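Local coordinates for protein Non-sulfated chondroitin lyase E66 (Autographa californica nucleopolyhedrovirus, PDB 3VSN) that cleaves non-sulfated chondroitin as a polysaccharide lyase of the occlusion-derived virus envelope and is essential for oral infectivity in the insect host, at residues A[427-432]-A[586-591]; A[441-446]-A[456-461]. One frame throughout, in Å; residues are numbered along the deposited sequence.

Contact 1 of 2, residues A[427-432]-A[586-591]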
ATOM      1  N   ALA A 427       3.515  12.296 -14.245  1.00 10.82           N
ATOM      2  CA  ALA A 427       3.715  11.342 -15.328  1.00 10.68           C
ATOM      3  C   ALA A 427       4.749  10.297 -14.941  1.00 10.57           C
ATOM      4  O   ALA A 427       5.710  10.594 -14.229  1.00 10.42           O
ATOM      5  CB  ALA A 427       4.144  12.058 -16.601  1.00 10.72           C
ATOM      6  N   ILE A 428       4.550   9.076 -15.426  1.00 10.43           N
ATOM      7  CA  ILE A 428       5.496   7.994 -15.184  1.00 10.39           C
ATOM      8  C   ILE A 428       5.775   7.248 -16.488  1.00 10.38           C
ATOM      9  O   ILE A 428       4.855   6.924 -17.237  1.00 10.48           O
ATOM     10  CB  ILE A 428       5.032   7.059 -14.034  1.00 10.40           C
ATOM     11  CG1 ILE A 428       6.052   5.937 -13.786  1.00 10.34           C
ATOM     12  CG2 ILE A 428       3.628   6.513 -14.281  1.00 10.41           C
ATOM     13  CD1 ILE A 428       5.886   5.248 -12.447  1.00 10.38           C
ATOM     14  N   LEU A 429       7.058   7.023 -16.757  1.00 10.51           N
ATOM     15  CA  LEU A 429       7.521   6.411 -17.995  1.00 10.51           C
ATOM     16  C   LEU A 429       8.299   5.157 -17.639  1.00 10.68           C
ATOM     17  O   LEU A 429       9.333   5.238 -16.971  1.00 10.68           O
ATOM     18  CB  LEU A 429       8.418   7.388 -18.761  1.00 10.50           C
ATOM     19  CG  LEU A 429       9.087   6.902 -20.051  1.00 10.65           C
ATOM     20  CD1 LEU A 429       8.060   6.440 -21.073  1.00 10.70           C
ATOM     21  CD2 LEU A 429       9.976   7.999 -20.626  1.00 10.75           C
ATOM     22  N   VAL A 430       7.795   4.007 -18.082  1.00 10.70           N
ATOM     23  CA  VAL A 430       8.357   2.712 -17.709  1.00 10.88           C
ATOM     24  C   VAL A 430       8.813   1.948 -18.948  1.00 11.21           C
ATOM     25  O   VAL A 430       8.073   1.840 -19.926  1.00 11.20           O
ATOM     26  CB  VAL A 430       7.328   1.841 -16.944  1.00 10.82           C
ATOM     27  CG1 VAL A 430       7.928   0.485 -16.581  1.00 10.70           C
ATOM     28  CG2 VAL A 430       6.821   2.556 -15.696  1.00 10.57           C
ATOM     29  N   TYR A 431      10.036   1.434 -18.889  1.00 11.35           N
ATOM     30  CA  TYR A 431      10.542   0.480 -19.868  1.00 11.62           C
ATOM     31  C   TYR A 431      10.836  -0.780 -19.081  1.00 11.74           C
ATOM     32  O   TYR A 431      11.664  -0.771 -18.166  1.00 11.78           O
ATOM     33  CB  TYR A 431      11.814   1.021 -20.529  1.00 11.80           C
ATOM     34  CG  TYR A 431      12.495   0.115 -21.553  1.00 12.08           C
ATOM     35  CD1 TYR A 431      11.782  -0.854 -22.273  1.00 12.15           C
ATOM     36  CD2 TYR A 431      13.855   0.271 -21.833  1.00 12.11           C
ATOM     37  CE1 TYR A 431      12.416  -1.660 -23.214  1.00 12.28           C
ATOM     38  CE2 TYR A 431      14.494  -0.524 -22.772  1.00 12.38           C
ATOM     39  CZ  TYR A 431      13.774  -1.484 -23.459  1.00 12.45           C
ATOM     40  OH  TYR A 431      14.421  -2.267 -24.389  1.00 12.80           O
ATOM     41  N   ALA A 432      10.135  -1.855 -19.421  1.00 11.90           N
ATOM     42  CA  ALA A 432      10.233  -3.094 -18.666  1.00 12.12           C
ATOM     43  C   ALA A 432      10.256  -4.316 -19.572  1.00 12.27           C
ATOM     44  O   ALA A 432       9.685  -4.301 -20.667  1.00 11.91           O
ATOM     45  CB  ALA A 432       9.088  -3.190 -17.671  1.00 12.21           C
ATOM     46  N   ALA A 586       2.401  17.318 -20.916  1.00 10.23           N
ATOM     47  CA  ALA A 586       3.411  16.322 -20.589  1.00 10.16           C
ATOM     48  C   ALA A 586       4.133  15.869 -21.843  1.00 10.11           C
ATOM     49  O   ALA A 586       3.576  15.917 -22.943  1.00 10.06           O
ATOM     50  CB  ALA A 586       2.787  15.134 -19.864  1.00 10.12           C
ATOM     51  N   LEU A 587       5.376  15.434 -21.673  1.00  9.90           N
ATOM     52  CA  LEU A 587       6.141  14.889 -22.775  1.00 10.00           C
ATOM     53  C   LEU A 587       6.809  13.602 -22.348  1.00 10.23           C
ATOM     54  O   LEU A 587       7.499  13.558 -21.329  1.00 10.11           O
ATOM     55  CB  LEU A 587       7.201  15.882 -23.263  1.00  9.90           C
ATOM     56  CG  LEU A 587       7.971  15.420 -24.505  1.00  9.87           C
ATOM     57  CD1 LEU A 587       7.079  15.452 -25.743  1.00  9.76           C
ATOM     58  CD2 LEU A 587       9.203  16.281 -24.716  1.00  9.86           C
ATOM     59  N   PHE A 588       6.578  12.558 -23.133  1.00 10.37           N
ATOM     60  CA  PHE A 588       7.279  11.304 -22.968  1.00 10.71           C
ATOM     61  C   PHE A 588       8.228  11.209 -24.151  1.00 10.98           C
ATOM     62  O   PHE A 588       7.789  11.187 -25.300  1.00 11.11           O
ATOM     63  CB  PHE A 588       6.294  10.127 -22.970  1.00 10.47           C
ATOM     64  CG  PHE A 588       5.237  10.207 -21.897  1.00 10.50           C
ATOM     65  CD1 PHE A 588       5.460   9.652 -20.639  1.00 10.57           C
ATOM     66  CD2 PHE A 588       4.013  10.831 -22.146  1.00 10.54           C
ATOM     67  CE1 PHE A 588       4.489   9.719 -19.645  1.00 10.44           C
ATOM     68  CE2 PHE A 588       3.038  10.904 -21.153  1.00 10.52           C
ATOM     69  CZ  PHE A 588       3.280  10.348 -19.905  1.00 10.48           C
ATOM     70  N   ASN A 589       9.524  11.193 -23.881  1.00 11.31           N
ATOM     71  CA  ASN A 589      10.515  11.041 -24.948  1.00 11.69           C
ATOM     72  C   ASN A 589      11.658  10.196 -24.428  1.00 11.68           C
ATOM     73  O   ASN A 589      12.730  10.706 -24.104  1.00 11.67           O
ATOM     74  CB  ASN A 589      11.019  12.397 -25.460  1.00 12.06           C
ATOM     75  CG  ASN A 589      11.859  12.269 -26.725  1.00 12.43           C
ATOM     76  OD1 ASN A 589      11.664  11.350 -27.526  1.00 12.97           O
ATOM     77  ND2 ASN A 589      12.797  13.192 -26.912  1.00 12.57           N
ATOM     78  N   TYR A 590      11.402   8.895 -24.335  1.00 11.76           N
ATOM     79  CA  TYR A 590      12.327   7.972 -23.692  1.00 11.62           C
ATOM     80  C   TYR A 590      13.792   8.270 -24.042  1.00 11.78           C
ATOM     81  O   TYR A 590      14.132   8.341 -25.224  1.00 12.09           O
ATOM     82  CB  TYR A 590      11.981   6.515 -24.019  1.00 11.57           C
ATOM     83  CG  TYR A 590      12.701   5.600 -23.077  1.00 11.53           C
ATOM     84  CD1 TYR A 590      13.978   5.134 -23.374  1.00 11.52           C
ATOM     85  CD2 TYR A 590      12.144   5.272 -21.847  1.00 11.46           C
ATOM     86  CE1 TYR A 590      14.668   4.330 -22.484  1.00 11.65           C
ATOM     87  CE2 TYR A 590      12.822   4.470 -20.952  1.00 11.59           C
ATOM     88  CZ  TYR A 590      14.080   4.001 -21.277  1.00 11.61           C
ATOM     89  OH  TYR A 590      14.752   3.208 -20.388  1.00 11.88           O
ATOM     90  N   PRO A 591      14.670   8.402 -23.024  1.00 11.69           N
ATOM     91  CA  PRO A 591      14.488   8.112 -21.593  1.00 11.62           C
ATOM     92  C   PRO A 591      13.889   9.232 -20.731  1.00 11.54           C
ATOM     93  O   PRO A 591      13.683   9.034 -19.526  1.00 11.55           O
ATOM     94  CB  PRO A 591      15.919   7.818 -21.131  1.00 11.58           C
ATOM     95  CG  PRO A 591      16.756   8.710 -21.983  1.00 11.78           C
ATOM     96  CD  PRO A 591      16.070   8.772 -23.325  1.00 11.78           C
TER
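Ala427 sets its CB 3.8 Å from CZ of Phe588, the first of three side chains that strand 427-432 turns to the segment 586-591. The carbonyl of Ile428 adds to this: its O lies 3.7 Å from Phe588 CE1, while the isoleucine side chain leaves on the other face of its sheet. Phe588 has CG anti to its own carbonyl carbon (chi1 -58°), which carries the ring to Ala427, with Leu429 passing it pointing the other way. Leu429 splits its branches between two aromatic residues. Its CD1 meets Phe588 at 4.2 Å from CD1 of that ring, and its CD2 comes to 3.7 Å from CD2 of Tyr590. Tyr431 completes the row. Its CB rests 3.6 Å from Tyr590 CE2, and the ring beyond turns an edge toward the face of Tyr590 in an offset T-shaped pair, centroids 5.5 Å apart and planes at 81°. In the same crossing the phenol oxygen of Tyr590 approaches near the plane of the Tyr431 ring, with Tyr590 OH 3.4 Å from Tyr431 CD2. Pro591, joined by a cis peptide bond, places CB above one face of the Tyr590 ring, toward its rim. Lys443 makes cation-pi contacts with both tyrosines, and Val593 touches Ala427, Leu429 and Phe588. No hydrogen bond joins the segments, and the short axes of strands 427-432 and 586-589 come within 8.5 Å, their N-to-C directions only 10° apart; side-chain packing between separate sheets at such spacing is characteristic of a beta-sandwich core.

Contact 2 of 2, residues A[441-446]-A[456-461]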
ATOM      1  N   GLN A 441       7.521  -7.328 -22.876  1.00 13.01           N
ATOM      2  CA  GLN A 441       8.180  -6.037 -22.749  1.00 12.79           C
ATOM      3  C   GLN A 441       7.221  -4.939 -23.185  1.00 12.62           C
ATOM      4  O   GLN A 441       6.283  -5.195 -23.947  1.00 12.50           O
ATOM      5  CB  GLN A 441       9.461  -5.991 -23.587  1.00 12.88           C
ATOM      6  CG  GLN A 441       9.236  -6.103 -25.090  1.00 13.16           C
ATOM      7  CD  GLN A 441      10.511  -5.895 -25.879  1.00 13.51           C
ATOM      8  OE1 GLN A 441      11.015  -4.778 -25.980  1.00 14.03           O
ATOM      9  NE2 GLN A 441      11.037  -6.972 -26.445  1.00 13.38           N
ATOM     10  N   PHE A 442       7.449  -3.727 -22.684  1.00 12.24           N
ATOM     11  CA  PHE A 442       6.694  -2.562 -23.135  1.00 11.99           C
ATOM     12  C   PHE A 442       7.368  -1.251 -22.760  1.00 11.94           C
ATOM     13  O   PHE A 442       8.230  -1.205 -21.878  1.00 11.88           O
ATOM     14  CB  PHE A 442       5.238  -2.585 -22.620  1.00 11.80           C
ATOM     15  CG  PHE A 442       5.102  -2.711 -21.119  1.00 11.73           C
ATOM     16  CD1 PHE A 442       5.440  -1.656 -20.274  1.00 11.68           C
ATOM     17  CD2 PHE A 442       4.592  -3.880 -20.552  1.00 11.80           C
ATOM     18  CE1 PHE A 442       5.302  -1.771 -18.896  1.00 11.72           C
ATOM     19  CE2 PHE A 442       4.442  -3.997 -19.173  1.00 11.74           C
ATOM     20  CZ  PHE A 442       4.796  -2.943 -18.345  1.00 11.76           C
ATOM     21  N   LYS A 443       6.972  -0.192 -23.458  1.00 11.78           N
ATOM     22  CA  LYS A 443       7.172   1.165 -22.973  1.00 11.73           C
ATOM     23  C   LYS A 443       5.804   1.652 -22.515  1.00 11.52           C
ATOM     24  O   LYS A 443       4.823   1.531 -23.248  1.00 11.37           O
ATOM     25  CB  LYS A 443       7.733   2.062 -24.076  1.00 11.94           C
ATOM     26  CG  LYS A 443       9.158   1.728 -24.512  1.00 12.42           C
ATOM     27  CD  LYS A 443      10.184   2.622 -23.829  1.00 12.72           C
ATOM     28  CE  LYS A 443      11.619   2.208 -24.140  1.00 12.92           C
ATOM     29  NZ  LYS A 443      12.035   2.422 -25.556  1.00 13.13           N
ATOM     30  N   SER A 444       5.736   2.173 -21.293  1.00 11.33           N
ATOM     31  CA  SER A 444       4.466   2.566 -20.692  1.00 11.27           C
ATOM     32  C   SER A 444       4.509   4.033 -20.294  1.00 11.18           C
ATOM     33  O   SER A 444       5.422   4.458 -19.584  1.00 10.98           O
ATOM     34  CB  SER A 444       4.161   1.691 -19.470  1.00 11.28           C
ATOM     35  OG  SER A 444       3.010   2.148 -18.777  1.00 11.43           O
ATOM     36  N   CYS A 445       3.518   4.793 -20.761  1.00 11.07           N
ATOM     37  CA  CYS A 445       3.402   6.218 -20.471  1.00 11.11           C
ATOM     38  C   CYS A 445       2.095   6.456 -19.730  1.00 10.96           C
ATOM     39  O   CYS A 445       1.024   6.213 -20.282  1.00 10.89           O
ATOM     40  CB  CYS A 445       3.382   7.027 -21.771  1.00 11.25           C
ATOM     41  SG  CYS A 445       4.778   6.770 -22.888  1.00 11.80           S
ATOM     42  N   THR A 446       2.173   6.928 -18.490  1.00 10.89           N
ATOM     43  CA  THR A 446       0.963   7.241 -17.727  1.00 10.83           C
ATOM     44  C   THR A 446       0.992   8.691 -17.265  1.00 10.90           C
ATOM     45  O   THR A 446       2.023   9.171 -16.812  1.00 10.90           O
ATOM     46  CB  THR A 446       0.807   6.327 -16.494  1.00 10.90           C
ATOM     47  OG1 THR A 446       1.170   4.985 -16.833  1.00 10.94           O
ATOM     48  CG2 THR A 446      -0.629   6.350 -15.973  1.00 11.04           C
ATOM     49  N   LEU A 456      -0.635   5.196 -22.373  1.00 10.04           N
ATOM     50  CA  LEU A 456      -0.170   4.716 -23.666  1.00 10.03           C
ATOM     51  C   LEU A 456       0.852   3.607 -23.452  1.00 10.05           C
ATOM     52  O   LEU A 456       1.840   3.804 -22.755  1.00  9.92           O
ATOM     53  CB  LEU A 456       0.462   5.853 -24.486  1.00 10.05           C
ATOM     54  CG  LEU A 456       1.267   5.463 -25.741  1.00 10.05           C
ATOM     55  CD1 LEU A 456       0.379   4.847 -26.819  1.00 10.00           C
ATOM     56  CD2 LEU A 456       2.036   6.651 -26.304  1.00 10.11           C
ATOM     57  N   TYR A 457       0.600   2.441 -24.040  1.00 10.08           N
ATOM     58  CA  TYR A 457       1.630   1.424 -24.166  1.00 10.32           C
ATOM     59  C   TYR A 457       2.068   1.422 -25.617  1.00 10.47           C
ATOM     60  O   TYR A 457       1.225   1.440 -26.516  1.00 10.26           O
ATOM     61  CB  TYR A 457       1.092   0.029 -23.855  1.00 10.23           C
ATOM     62  CG  TYR A 457       0.864  -0.340 -22.406  1.00 10.22           C
ATOM     63  CD1 TYR A 457       1.934  -0.556 -21.528  1.00 10.30           C
ATOM     64  CD2 TYR A 457      -0.426  -0.560 -21.934  1.00 10.14           C
ATOM     65  CE1 TYR A 457       1.710  -0.943 -20.208  1.00 10.18           C
ATOM     66  CE2 TYR A 457      -0.660  -0.943 -20.625  1.00 10.24           C
ATOM     67  CZ  TYR A 457       0.408  -1.135 -19.765  1.00 10.30           C
ATOM     68  OH  TYR A 457       0.157  -1.516 -18.460  1.00 10.29           O
ATOM     69  N   TYR A 458       3.376   1.406 -25.849  1.00 10.71           N
ATOM     70  CA  TYR A 458       3.895   1.156 -27.192  1.00 10.95           C
ATOM     71  C   TYR A 458       5.084   0.206 -27.117  1.00 11.16           C
ATOM     72  O   TYR A 458       5.613  -0.049 -26.030  1.00 10.95           O
ATOM     73  CB  TYR A 458       4.245   2.463 -27.916  1.00 11.05           C
ATOM     74  CG  TYR A 458       5.412   3.229 -27.329  1.00 11.34           C
ATOM     75  CD1 TYR A 458       5.214   4.197 -26.344  1.00 11.33           C
ATOM     76  CD2 TYR A 458       6.713   3.003 -27.779  1.00 11.52           C
ATOM     77  CE1 TYR A 458       6.283   4.913 -25.817  1.00 11.55           C
ATOM     78  CE2 TYR A 458       7.786   3.706 -27.254  1.00 11.73           C
ATOM     79  CZ  TYR A 458       7.567   4.660 -26.274  1.00 11.60           C
ATOM     80  OH  TYR A 458       8.633   5.360 -25.751  1.00 11.80           O
ATOM     81  N   ASN A 459       5.495  -0.316 -28.272  1.00 11.50           N
ATOM     82  CA  ASN A 459       6.531  -1.348 -28.341  1.00 11.78           C
ATOM     83  C   ASN A 459       6.245  -2.533 -27.413  1.00 11.83           C
ATOM     84  O   ASN A 459       7.159  -3.070 -26.778  1.00 11.82           O
ATOM     85  CB  ASN A 459       7.927  -0.759 -28.069  1.00 12.05           C
ATOM     86  CG  ASN A 459       8.390   0.186 -29.163  1.00 12.49           C
ATOM     87  OD1 ASN A 459       7.723   0.363 -30.182  1.00 12.94           O
ATOM     88  ND2 ASN A 459       9.538   0.806 -28.950  1.00 12.64           N
ATOM     89  N   ILE A 460       4.968  -2.920 -27.327  1.00 11.84           N
ATOM     90  CA  ILE A 460       4.568  -4.120 -26.599  1.00 11.94           C
ATOM     91  C   ILE A 460       5.084  -5.329 -27.377  1.00 12.23           C
ATOM     92  O   ILE A 460       4.810  -5.471 -28.576  1.00 12.01           O
ATOM     93  CB  ILE A 460       3.033  -4.244 -26.459  1.00 11.79           C
ATOM     94  CG1 ILE A 460       2.447  -3.061 -25.674  1.00 11.87           C
ATOM     95  CG2 ILE A 460       2.653  -5.564 -25.798  1.00 11.76           C
ATOM     96  CD1 ILE A 460       0.937  -2.966 -25.773  1.00 11.91           C
ATOM     97  N   GLY A 461       5.832  -6.186 -26.693  1.00 12.51           N
ATOM     98  CA  GLY A 461       6.370  -7.385 -27.319  1.00 13.03           C
ATOM     99  C   GLY A 461       6.343  -8.595 -26.413  1.00 13.35           C
ATOM    100  O   GLY A 461       6.305  -8.459 -25.192  1.00 13.11           O
TER
HETATM  101  O   HOH W   1       9.559  -2.421 -25.448  1.00 14.78           O
HETATM  102  O   HOH W   2      10.976  -0.232 -26.638  1.00 15.19           O
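Lys443 lays its CB over one face of the Tyr458 ring, 3.5 Å from the centroid and 17° off the normal, a CH-pi contact. CG, anti to the lysine's carbonyl carbon (chi1 -68°), continues across the ring toward CE2, and the amine forms a salt bridge with Glu574, whose OE2 is also hydrogen-bonded to Tyr458 OH. Cys445 reaches the same ring at its edge, SG lying 3.8 Å from Tyr458 CE1, close to the plane of the ring. These residues share a face with Leu456, whose CB packs against Cys445 CB. The scaffold is an antiparallel beta hairpin, strands 440-449 and 452-461. Lys443 pairs with Tyr458 and Cys445 with Leu456 through two backbone bonds each; Lys443 N to Tyr458 O measures 2.9 Å. Gln441 pairs likewise with Gly461, but the register has shifted by one: Asn459 and Ile460 form a G1 beta bulge, both facing Ala550, and the chain turns a corner at Asn459. Two waters lie beside it: one donates to Gln441 OE1 and Asn459 O, the other accepts from Lys443 NZ and Asn459 ND2. On the face of Tyr457 and Ser444, the tyrosine directs its ring edge at the face of Phe442, with centroids 5.0 Å apart and planes at 68°. Tyr457 CE1 stands over the centre of the phenylalanine ring and also lies 3.6 Å from Ser444 OG, a hydroxyl hydrogen-bonded to Gln455 and Arg366. Ile460 brings CG1 to 4.2 Å from Phe442 CB.

How the contacts relate
Following the chain from the N terminus, 427-432 comes first of the four segments; the next strand in the sequence and in the sheet carries 441-446. Contact 2 closes a short loop when 456-461 returns alongside 441-446. Contact 1 closes much later, at 586-591, with 153 residues between its segments, and contact 2 is nested wholly inside that loop without crossing it. The contacts, their centres about 9 Å apart, adjoin through strands 426-434 and 440-449: Val430 O and Ser444 N, 2.7 Å apart, form a probable hydrogen bond. Contact 2 thus builds within one sheet, whereas contact 1 fastens that sheet to the one containing strand 584-589.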